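Local coordinates for urocanate hydratase (Paenibacillus sp. Soil724D2, PDB 7NED), which probably catalyses the NAD+-dependent hydration of thiourocanate in bacterial ergothioneine breakdown, and binds NAD+ and urocanate, at residues L343-F351 / F430-A438; L518-A526 / E534-W542. All coordinates share one frame; numbering follows the deposited sequence.

In the fold
Running from the N terminus, the chain reaches helix 335-344, turns out of it and enters strand 351-355; strand 428-441 later returns antiparallel beside that strand, and contact 1 closes the loop between them. Contact 2 opens only after contact 1 has closed, so the two stand in series: helix 502-525 turns round into helix 529-538 and the C-terminal tail, a short hairpin-like connection. Contact 1 is buried and reaches the urocanate site, whereas contact 2 lies farther out, against the second subunit. Their centres are about 14 Å apart, and they meet through a salt bridge from Arg346 to Glu534 and through Ala437 packed on Gly519.

Contact 1 (L343-F351 / F430-A438); sequences LFARAIGPF and FSRDHLDAA. With URO ((2E)-3-(1H-imidazol-4-yl)acrylic acid), chain B.
Asp433, a residue of the urocanate pocket, sits where strand 428-441 breaks into a loop, packed against Pro350. Its CB rests on Pro350 CG at 3.5 Å, while OD2 comes within 3.0 Å of URO CAD, in the propenoate chain; CG anti to the backbone N (chi1 -165°) carries the carboxylate to the ligand. His434 N hydrogen-bonds Asp433 OD1 from above the carboxylate plane, which probably limits its rotation. Thr123 and Arg352 hydrogen-bond the ligand.

The backbone join is slight: Asp433 N gives a weak hydrogen bond to Pro350 O, which also takes a CA-H...O contact from Arg432 CA at 3.2 Å. Phe351 and Arg432 form an antiparallel non-hydrogen-bonded pair. The Phe351 and Phe430 rings lie nearly parallel, planes at 16°, but slid so far that they barely overlap; CZ of Phe351 touches CD2 of Phe430 at 3.3 Å.

Farther along, a Schellman motif with Ala347 as C-prime residue ends the helix. A water donates to Asp436 OD1 at 2.6 Å and, weakly, to Ile348 O, and accepts from Ala437 N, bridging the segments; Arg408 pairs with the same carboxylate.

Helix 407-420 packs on both Phe351 and Phe430, helix 502-525 touches Ala347 and Phe351, and strand 490-498 lies beside Phe430 to Arg432.

Contact 2 (L518-A526 / E534-W542); sequences LGVLRYADA and EVRLKDIRW
Trp542 lays the face of its indole against Ala524: the CB of Ala524 stands 3.6 Å from the centroid of the Trp542 six-membered ring and only 10° off its normal, a CH-pi contact. CG of Trp542, set anti to the backbone N (chi1 -172°), carries the ring toward the C-terminal end of helix 518-525, where Trp542 CZ2 also reaches Ala524 O at 3.4 Å. At the ring's edge, in plane, NE1 donates to a water that in turn donates to Asp525 OD1, so the indole is held at its rim by the water as well as packed over one face. Asp525 has a second, charged partner in Lys77 of the second subunit.

Leu521 lies alongside Trp542, the two side chains running in opposite directions, and its CD2 is 3.5 Å from Trp542 CB. That same methyl also meets Val535 CG2 at 3.6 Å and Ile540 CG2, so one methyl of Leu521 touches both helix 534-538 and the tail that follows that helix. Val520 CG1 packs on Val535 CG2 at 3.8 Å and on Glu534 CB, while its CB and CG2 meet Ile540 CD1. Glu534, bent at chi2, turns its carboxylate away to Lys538 and Arg346. With an alanine at Trp542, the Ala524 methyl would probably lose its aromatic cover and the water bound to Asp525 its NE1 donor.

The N-to-C directions of segments 518-525 and 534-538 make 141°, so they run roughly antiparallel, axes 10.6 Å apart at their closest, and Asp539 ends the second in a Schellman motif. Helix 459-469 touches Leu518 and Asp525, strand 428-441 meets Leu518 and Tyr523, and Ile79 of the second subunit packs on Trp542.

Contact 1 (L343-F351 / F430-A438)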
loop_
_atom_site.group_PDB
_atom_site.type_symbol
_atom_site.label_atom_id
_atom_site.label_comp_id
_atom_site.label_asym_id
_atom_site.label_seq_id
_atom_site.Cartn_x
_atom_site.Cartn_y
_atom_site.Cartn_z
ATOM N N LEU A 343 -8.949 5.991 -22.980
ATOM C CA LEU A 343 -7.697 5.279 -23.199
ATOM C C LEU A 343 -7.357 4.392 -21.998
ATOM O O LEU A 343 -7.031 3.205 -22.141
ATOM C CB LEU A 343 -6.591 6.301 -23.438
ATOM C CG LEU A 343 -6.783 7.191 -24.691
ATOM C CD1 LEU A 343 -5.685 8.212 -24.780
ATOM C CD2 LEU A 343 -6.805 6.304 -25.936
ATOM N N PHE A 344 -7.394 4.968 -20.799
ATOM C CA PHE A 344 -7.101 4.189 -19.607
ATOM C C PHE A 344 -7.986 2.950 -19.522
ATOM O O PHE A 344 -7.541 1.895 -19.049
ATOM C CB PHE A 344 -7.286 5.055 -18.353
ATOM C CG PHE A 344 -6.378 6.266 -18.306
ATOM C CD1 PHE A 344 -5.098 6.213 -18.829
ATOM C CD2 PHE A 344 -6.804 7.447 -17.718
ATOM C CE1 PHE A 344 -4.253 7.321 -18.762
ATOM C CE2 PHE A 344 -5.959 8.554 -17.642
ATOM C CZ PHE A 344 -4.688 8.485 -18.191
ATOM N N ALA A 345 -9.227 3.047 -19.999
ATOM C CA ALA A 345 -10.160 1.938 -19.897
ATOM C C ALA A 345 -9.719 0.738 -20.723
ATOM O O ALA A 345 -10.145 -0.390 -20.431
ATOM C CB ALA A 345 -11.555 2.398 -20.303
ATOM N N ARG A 346 -8.833 0.932 -21.691
ATOM C CA ARG A 346 -8.227 -0.171 -22.427
ATOM C C ARG A 346 -6.778 -0.362 -22.047
ATOM O O ARG A 346 -6.040 -1.071 -22.752
ATOM C CB ARG A 346 -8.347 0.052 -23.946
ATOM C CG ARG A 346 -9.765 0.170 -24.468
ATOM C CD ARG A 346 -9.833 0.128 -26.023
ATOM N NE ARG A 346 -11.228 0.295 -26.465
ATOM C CZ ARG A 346 -12.044 -0.697 -26.825
ATOM N NH1 ARG A 346 -11.616 -1.952 -26.858
ATOM N NH2 ARG A 346 -13.296 -0.426 -27.178
ATOM N N ALA A 347 -6.347 0.282 -20.961
ATOM C CA ALA A 347 -4.962 0.237 -20.493
ATOM C C ALA A 347 -4.006 0.772 -21.551
ATOM O O ALA A 347 -2.838 0.385 -21.592
ATOM C CB ALA A 347 -4.549 -1.179 -20.058
ATOM N N ILE A 348 -4.491 1.657 -22.423
ATOM C CA ILE A 348 -3.567 2.453 -23.230
ATOM C C ILE A 348 -2.956 3.514 -22.326
ATOM O O ILE A 348 -3.672 4.259 -21.638
ATOM C CB ILE A 348 -4.297 3.073 -24.429
ATOM C CG1 ILE A 348 -4.966 1.971 -25.261
ATOM C CG2 ILE A 348 -3.296 3.884 -25.302
ATOM C CD1 ILE A 348 -6.117 2.441 -26.159
ATOM N N GLY A 349 -1.631 3.573 -22.278
ATOM C CA GLY A 349 -1.019 4.445 -21.308
ATOM C C GLY A 349 0.407 4.811 -21.625
ATOM O O GLY A 349 0.954 4.395 -22.644
ATOM N N PRO A 350 1.043 5.591 -20.730
ATOM C CA PRO A 350 2.321 6.272 -21.045
ATOM C C PRO A 350 3.552 5.377 -21.002
ATOM O O PRO A 350 4.508 5.605 -20.257
ATOM C CB PRO A 350 2.363 7.392 -19.996
ATOM C CG PRO A 350 1.472 6.896 -18.860
ATOM C CD PRO A 350 0.358 6.216 -19.583
ATOM N N PHE A 351 3.577 4.401 -21.906
ATOM C CA PHE A 351 4.687 3.464 -21.993
ATOM C C PHE A 351 5.906 4.171 -22.585
ATOM O O PHE A 351 5.770 5.074 -23.406
ATOM C CB PHE A 351 4.193 2.248 -22.791
ATOM C CG PHE A 351 5.163 1.121 -22.880
ATOM C CD1 PHE A 351 5.416 0.395 -21.691
ATOM C CD2 PHE A 351 5.380 0.473 -24.074
ATOM C CE1 PHE A 351 6.207 -0.733 -21.678
ATOM C CE2 PHE A 351 6.125 -0.711 -24.090
ATOM C CZ PHE A 351 6.537 -1.330 -22.879
ATOM N N PHE A 430 12.362 -0.498 -20.326
ATOM C CA PHE A 430 10.960 -0.163 -20.528
ATOM C C PHE A 430 10.336 0.267 -19.207
ATOM O O PHE A 430 10.581 -0.340 -18.161
ATOM C CB PHE A 430 10.177 -1.350 -21.079
ATOM C CG PHE A 430 10.435 -1.620 -22.533
ATOM C CD1 PHE A 430 11.416 -2.530 -22.931
ATOM C CD2 PHE A 430 9.702 -0.926 -23.516
ATOM C CE1 PHE A 430 11.645 -2.758 -24.310
ATOM C CE2 PHE A 430 9.915 -1.156 -24.842
ATOM C CZ PHE A 430 10.909 -2.059 -25.245
ATOM N N SER A 431 9.521 1.307 -19.249
ATOM C CA SER A 431 8.801 1.638 -18.022
ATOM C C SER A 431 7.559 2.422 -18.425
ATOM O O SER A 431 7.050 2.272 -19.544
ATOM C CB SER A 431 9.716 2.382 -17.036
ATOM O OG SER A 431 9.048 2.640 -15.787
ATOM N N ARG A 432 7.043 3.221 -17.502
ATOM C CA ARG A 432 5.875 4.010 -17.813
ATOM C C ARG A 432 5.696 4.997 -16.676
ATOM O O ARG A 432 6.285 4.856 -15.601
ATOM C CB ARG A 432 4.628 3.137 -17.985
ATOM C CG ARG A 432 4.408 2.168 -16.749
ATOM C CD ARG A 432 2.940 1.677 -16.587
ATOM N NE ARG A 432 2.849 0.659 -15.527
ATOM C CZ ARG A 432 2.841 0.928 -14.216
ATOM N NH1 ARG A 432 2.920 2.187 -13.807
ATOM N NH2 ARG A 432 2.752 -0.067 -13.312
ATOM N N ASP A 433 4.889 6.008 -16.933
ATOM C CA ASP A 433 4.420 6.818 -15.822
ATOM C C ASP A 433 3.528 5.962 -14.932
ATOM O O ASP A 433 3.063 4.892 -15.339
ATOM C CB ASP A 433 3.647 8.040 -16.335
ATOM C CG ASP A 433 3.455 9.106 -15.248
ATOM O OD1 ASP A 433 4.034 8.977 -14.135
ATOM O OD2 ASP A 433 2.738 10.082 -15.513
ATOM N N HIS A 434 3.242 6.455 -13.722
ATOM C CA HIS A 434 2.271 5.731 -12.885
ATOM C C HIS A 434 0.847 6.089 -13.242
ATOM O O HIS A 434 -0.083 5.427 -12.759
ATOM C CB HIS A 434 2.484 6.020 -11.401
ATOM C CG HIS A 434 3.826 5.597 -10.895
ATOM N ND1 HIS A 434 4.098 5.486 -9.549
ATOM C CD2 HIS A 434 4.975 5.271 -11.542
ATOM C CE1 HIS A 434 5.348 5.081 -9.383
ATOM N NE2 HIS A 434 5.904 4.945 -10.576
ATOM N N LEU A 435 0.664 7.115 -14.085
ATOM C CA LEU A 435 -0.658 7.511 -14.575
ATOM C C LEU A 435 -1.067 6.465 -15.605
ATOM O O LEU A 435 -0.894 6.636 -16.815
ATOM C CB LEU A 435 -0.615 8.923 -15.173
ATOM C CG LEU A 435 -1.979 9.553 -15.491
ATOM C CD1 LEU A 435 -2.641 10.140 -14.228
ATOM C CD2 LEU A 435 -1.803 10.590 -16.636
ATOM N N ASP A 436 -1.511 5.311 -15.142
ATOM C CA ASP A 436 -1.803 4.166 -16.000
ATOM C C ASP A 436 -2.909 3.357 -15.310
ATOM O O ASP A 436 -3.037 3.400 -14.117
ATOM C CB ASP A 436 -0.522 3.353 -16.205
ATOM C CG ASP A 436 -0.569 2.355 -17.398
ATOM O OD1 ASP A 436 -1.049 2.679 -18.430
ATOM O OD2 ASP A 436 -0.060 1.271 -17.283
ATOM N N ALA A 437 -3.656 2.639 -16.108
ATOM C CA ALA A 437 -4.795 1.910 -15.666
ATOM C C ALA A 437 -4.813 1.240 -14.278
ATOM O O ALA A 437 -5.515 1.716 -13.491
ATOM C CB ALA A 437 -5.336 1.017 -16.727
ATOM N N ALA A 438 -4.059 0.234 -13.953
ATOM C CA ALA A 438 -4.272 -0.283 -12.532
ATOM C C ALA A 438 -3.277 0.288 -11.532
ATOM O O ALA A 438 -3.149 -0.179 -10.472
ATOM C CB ALA A 438 -4.394 -1.754 -12.470
HETATM O OAA URO B . 6.279 11.124 -16.858
HETATM C CAI URO B . 6.863 11.173 -15.694
HETATM O OAB URO B . 7.957 10.811 -15.513
HETATM C CAC URO B . 6.113 11.671 -14.530
HETATM C CAD URO B . 4.874 12.064 -14.674
HETATM C CAJ URO B . 4.314 12.514 -13.455
HETATM C CAF URO B . 3.183 13.253 -13.273
HETATM N NAH URO B . 3.064 13.649 -11.967
HETATM C CAE URO B . 4.117 13.142 -11.366
HETATM N NAG URO B . 4.904 12.451 -12.220
HETATM O O HOH W 1 -3.619 2.908 -19.034
#

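Contact 2 (L518-A526 / E534-W542)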
loop_
_atom_site.group_PDB
_atom_site.type_symbol
_atom_site.label_atom_id
_atom_site.label_comp_id
_atom_site.label_asym_id
_atom_site.label_seq_id
_atom_site.Cartn_x
_atom_site.Cartn_y
_atom_site.Cartn_z
ATOM N N LEU A 518 -4.278 -6.183 -15.815
ATOM C CA LEU A 518 -4.983 -5.767 -14.606
ATOM C C LEU A 518 -5.590 -4.394 -14.796
ATOM O O LEU A 518 -6.666 -4.102 -14.244
ATOM C CB LEU A 518 -4.021 -5.769 -13.407
ATOM C CG LEU A 518 -4.640 -5.389 -12.047
ATOM C CD1 LEU A 518 -5.683 -6.412 -11.611
ATOM C CD2 LEU A 518 -3.520 -5.213 -10.994
ATOM N N GLY A 519 -4.889 -3.533 -15.554
ATOM C CA GLY A 519 -5.437 -2.232 -15.903
ATOM C C GLY A 519 -6.792 -2.317 -16.578
ATOM O O GLY A 519 -7.735 -1.615 -16.192
ATOM N N VAL A 520 -6.914 -3.180 -17.595
ATOM C CA VAL A 520 -8.224 -3.354 -18.238
ATOM C C VAL A 520 -9.250 -3.839 -17.226
ATOM O O VAL A 520 -10.380 -3.351 -17.181
ATOM C CB VAL A 520 -8.145 -4.327 -19.421
ATOM C CG1 VAL A 520 -9.557 -4.486 -20.023
ATOM C CG2 VAL A 520 -7.157 -3.789 -20.454
ATOM N N LEU A 521 -8.882 -4.826 -16.417
ATOM C CA LEU A 521 -9.883 -5.368 -15.501
ATOM C C LEU A 521 -10.291 -4.352 -14.454
ATOM O O LEU A 521 -11.435 -4.387 -13.985
ATOM C CB LEU A 521 -9.394 -6.645 -14.815
ATOM C CG LEU A 521 -9.177 -7.874 -15.686
ATOM C CD1 LEU A 521 -9.097 -9.127 -14.845
ATOM C CD2 LEU A 521 -10.365 -7.993 -16.664
ATOM N N ARG A 522 -9.388 -3.440 -14.062
ATOM C CA ARG A 522 -9.780 -2.434 -13.073
ATOM C C ARG A 522 -10.911 -1.558 -13.604
ATOM O O ARG A 522 -11.846 -1.228 -12.865
ATOM C CB ARG A 522 -8.566 -1.574 -12.682
ATOM C CG ARG A 522 -8.813 -0.663 -11.519
ATOM C CD ARG A 522 -9.286 0.739 -11.971
ATOM N NE ARG A 522 -9.631 1.501 -10.791
ATOM C CZ ARG A 522 -10.804 1.421 -10.179
ATOM N NH1 ARG A 522 -11.756 0.617 -10.658
ATOM N NH2 ARG A 522 -11.030 2.138 -9.079
ATOM N N TYR A 523 -10.822 -1.136 -14.871
ATOM C CA TYR A 523 -11.887 -0.346 -15.472
ATOM C C TYR A 523 -13.077 -1.224 -15.841
ATOM O O TYR A 523 -14.222 -0.780 -15.730
ATOM C CB TYR A 523 -11.350 0.455 -16.691
ATOM C CG TYR A 523 -10.567 1.616 -16.150
ATOM C CD1 TYR A 523 -11.203 2.810 -15.859
ATOM C CD2 TYR A 523 -9.232 1.458 -15.751
ATOM C CE1 TYR A 523 -10.525 3.859 -15.246
ATOM C CE2 TYR A 523 -8.543 2.506 -15.131
ATOM C CZ TYR A 523 -9.201 3.694 -14.875
ATOM O OH TYR A 523 -8.549 4.757 -14.282
ATOM N N ALA A 524 -12.841 -2.471 -16.236
ATOM C CA ALA A 524 -13.971 -3.372 -16.464
ATOM C C ALA A 524 -14.789 -3.545 -15.193
ATOM O O ALA A 524 -16.024 -3.465 -15.221
ATOM C CB ALA A 524 -13.479 -4.728 -16.967
ATOM N N ASP A 525 -14.106 -3.738 -14.051
ATOM C CA ASP A 525 -14.790 -3.874 -12.777
ATOM C C ASP A 525 -15.636 -2.658 -12.470
ATOM O O ASP A 525 -16.691 -2.777 -11.844
ATOM C CB ASP A 525 -13.788 -4.076 -11.649
ATOM C CG ASP A 525 -14.469 -4.282 -10.319
ATOM O OD1 ASP A 525 -14.913 -5.434 -10.090
ATOM O OD2 ASP A 525 -14.592 -3.302 -9.531
ATOM N N ALA A 526 -15.177 -1.470 -12.861
ATOM C CA ALA A 526 -15.972 -0.293 -12.549
ATOM C C ALA A 526 -17.133 -0.099 -13.515
ATOM O O ALA A 526 -17.902 0.853 -13.348
ATOM C CB ALA A 526 -15.104 0.967 -12.539
ATOM N N GLU A 534 -12.547 -4.595 -24.482
ATOM C CA GLU A 534 -11.150 -5.005 -24.523
ATOM C C GLU A 534 -10.971 -6.402 -23.968
ATOM O O GLU A 534 -10.192 -7.186 -24.523
ATOM C CB GLU A 534 -10.272 -4.019 -23.754
ATOM C CG GLU A 534 -8.763 -4.208 -23.976
ATOM C CD GLU A 534 -8.268 -3.830 -25.407
ATOM O OE1 GLU A 534 -7.067 -4.096 -25.694
ATOM O OE2 GLU A 534 -9.056 -3.277 -26.236
ATOM N N VAL A 535 -11.669 -6.740 -22.860
ATOM C CA VAL A 535 -11.575 -8.095 -22.331
ATOM C C VAL A 535 -11.917 -9.117 -23.412
ATOM O O VAL A 535 -11.206 -10.113 -23.610
ATOM C CB VAL A 535 -12.495 -8.261 -21.106
ATOM C CG1 VAL A 535 -12.718 -9.754 -20.826
ATOM C CG2 VAL A 535 -11.899 -7.509 -19.905
ATOM N N ARG A 536 -13.040 -8.918 -24.091
ATOM C CA ARG A 536 -13.411 -9.894 -25.109
ATOM C C ARG A 536 -12.397 -9.900 -26.251
ATOM O O ARG A 536 -11.995 -10.966 -26.738
ATOM C CB ARG A 536 -14.819 -9.600 -25.624
ATOM C CG ARG A 536 -15.030 -10.195 -27.020
ATOM C CD ARG A 536 -16.219 -9.592 -27.723
ATOM N NE ARG A 536 -15.993 -8.280 -28.360
ATOM C CZ ARG A 536 -15.461 -8.091 -29.574
ATOM N NH1 ARG A 536 -15.044 -9.126 -30.313
ATOM N NH2 ARG A 536 -15.355 -6.864 -30.059
ATOM N N LEU A 537 -11.946 -8.718 -26.680
ATOM C CA LEU A 537 -11.003 -8.671 -27.798
ATOM C C LEU A 537 -9.715 -9.422 -27.493
ATOM O O LEU A 537 -9.121 -10.012 -28.395
ATOM C CB LEU A 537 -10.669 -7.216 -28.167
ATOM C CG LEU A 537 -11.731 -6.487 -28.987
ATOM C CD1 LEU A 537 -11.377 -5.022 -29.119
ATOM C CD2 LEU A 537 -11.877 -7.142 -30.375
ATOM N N LYS A 538 -9.236 -9.376 -26.242
ATOM C CA LYS A 538 -7.890 -9.847 -25.901
ATOM C C LYS A 538 -7.908 -11.072 -24.996
ATOM O O LYS A 538 -6.847 -11.494 -24.526
ATOM C CB LYS A 538 -7.083 -8.736 -25.237
ATOM C CG LYS A 538 -7.069 -7.418 -26.005
ATOM C CD LYS A 538 -6.172 -7.511 -27.246
ATOM C CE LYS A 538 -6.298 -6.276 -28.131
ATOM N NZ LYS A 538 -5.446 -5.184 -27.653
ATOM N N ASP A 539 -9.088 -11.650 -24.762
ATOM C CA ASP A 539 -9.247 -12.881 -23.982
ATOM C C ASP A 539 -8.613 -12.749 -22.607
ATOM O O ASP A 539 -7.980 -13.677 -22.091
ATOM C CB ASP A 539 -8.706 -14.089 -24.731
ATOM C CG ASP A 539 -9.416 -14.301 -26.079
ATOM O OD1 ASP A 539 -8.725 -14.568 -27.094
ATOM O OD2 ASP A 539 -10.673 -14.230 -26.110
ATOM N N ILE A 540 -8.811 -11.585 -21.995
ATOM C CA ILE A 540 -8.388 -11.395 -20.612
ATOM C C ILE A 540 -9.337 -12.168 -19.712
ATOM O O ILE A 540 -10.558 -12.139 -19.903
ATOM C CB ILE A 540 -8.376 -9.905 -20.259
ATOM C CG1 ILE A 540 -7.538 -9.135 -21.303
ATOM C CG2 ILE A 540 -7.820 -9.728 -18.821
ATOM C CD1 ILE A 540 -7.437 -7.585 -21.076
ATOM N N ARG A 541 -8.794 -12.868 -18.724
ATOM C CA ARG A 541 -9.637 -13.772 -17.928
ATOM C C ARG A 541 -10.258 -12.986 -16.773
ATOM O O ARG A 541 -9.802 -12.996 -15.629
ATOM C CB ARG A 541 -8.828 -14.972 -17.485
ATOM C CG ARG A 541 -8.280 -15.722 -18.675
ATOM C CD ARG A 541 -7.395 -16.890 -18.286
ATOM N NE ARG A 541 -8.182 -17.854 -17.533
ATOM C CZ ARG A 541 -7.665 -18.898 -16.891
ATOM N NH1 ARG A 541 -6.345 -19.089 -16.888
ATOM N NH2 ARG A 541 -8.464 -19.735 -16.241
ATOM N N TRP A 542 -11.319 -12.271 -17.109
ATOM C CA TRP A 542 -12.123 -11.529 -16.150
ATOM C C TRP A 542 -13.094 -12.487 -15.447
ATOM O O TRP A 542 -13.954 -13.093 -16.089
ATOM C CB TRP A 542 -12.870 -10.423 -16.902
ATOM C CG TRP A 542 -13.609 -9.437 -16.075
ATOM C CD1 TRP A 542 -13.477 -9.222 -14.744
ATOM C CD2 TRP A 542 -14.619 -8.535 -16.538
ATOM N NE1 TRP A 542 -14.343 -8.229 -14.339
ATOM C CE2 TRP A 542 -15.063 -7.802 -15.428
ATOM C CE3 TRP A 542 -15.204 -8.289 -17.794
ATOM C CZ2 TRP A 542 -16.060 -6.833 -15.518
ATOM C CZ3 TRP A 542 -16.183 -7.300 -17.892
ATOM C CH2 TRP A 542 -16.590 -6.578 -16.773
HETATM O O HOH W 2 -14.749 -7.460 -11.653
#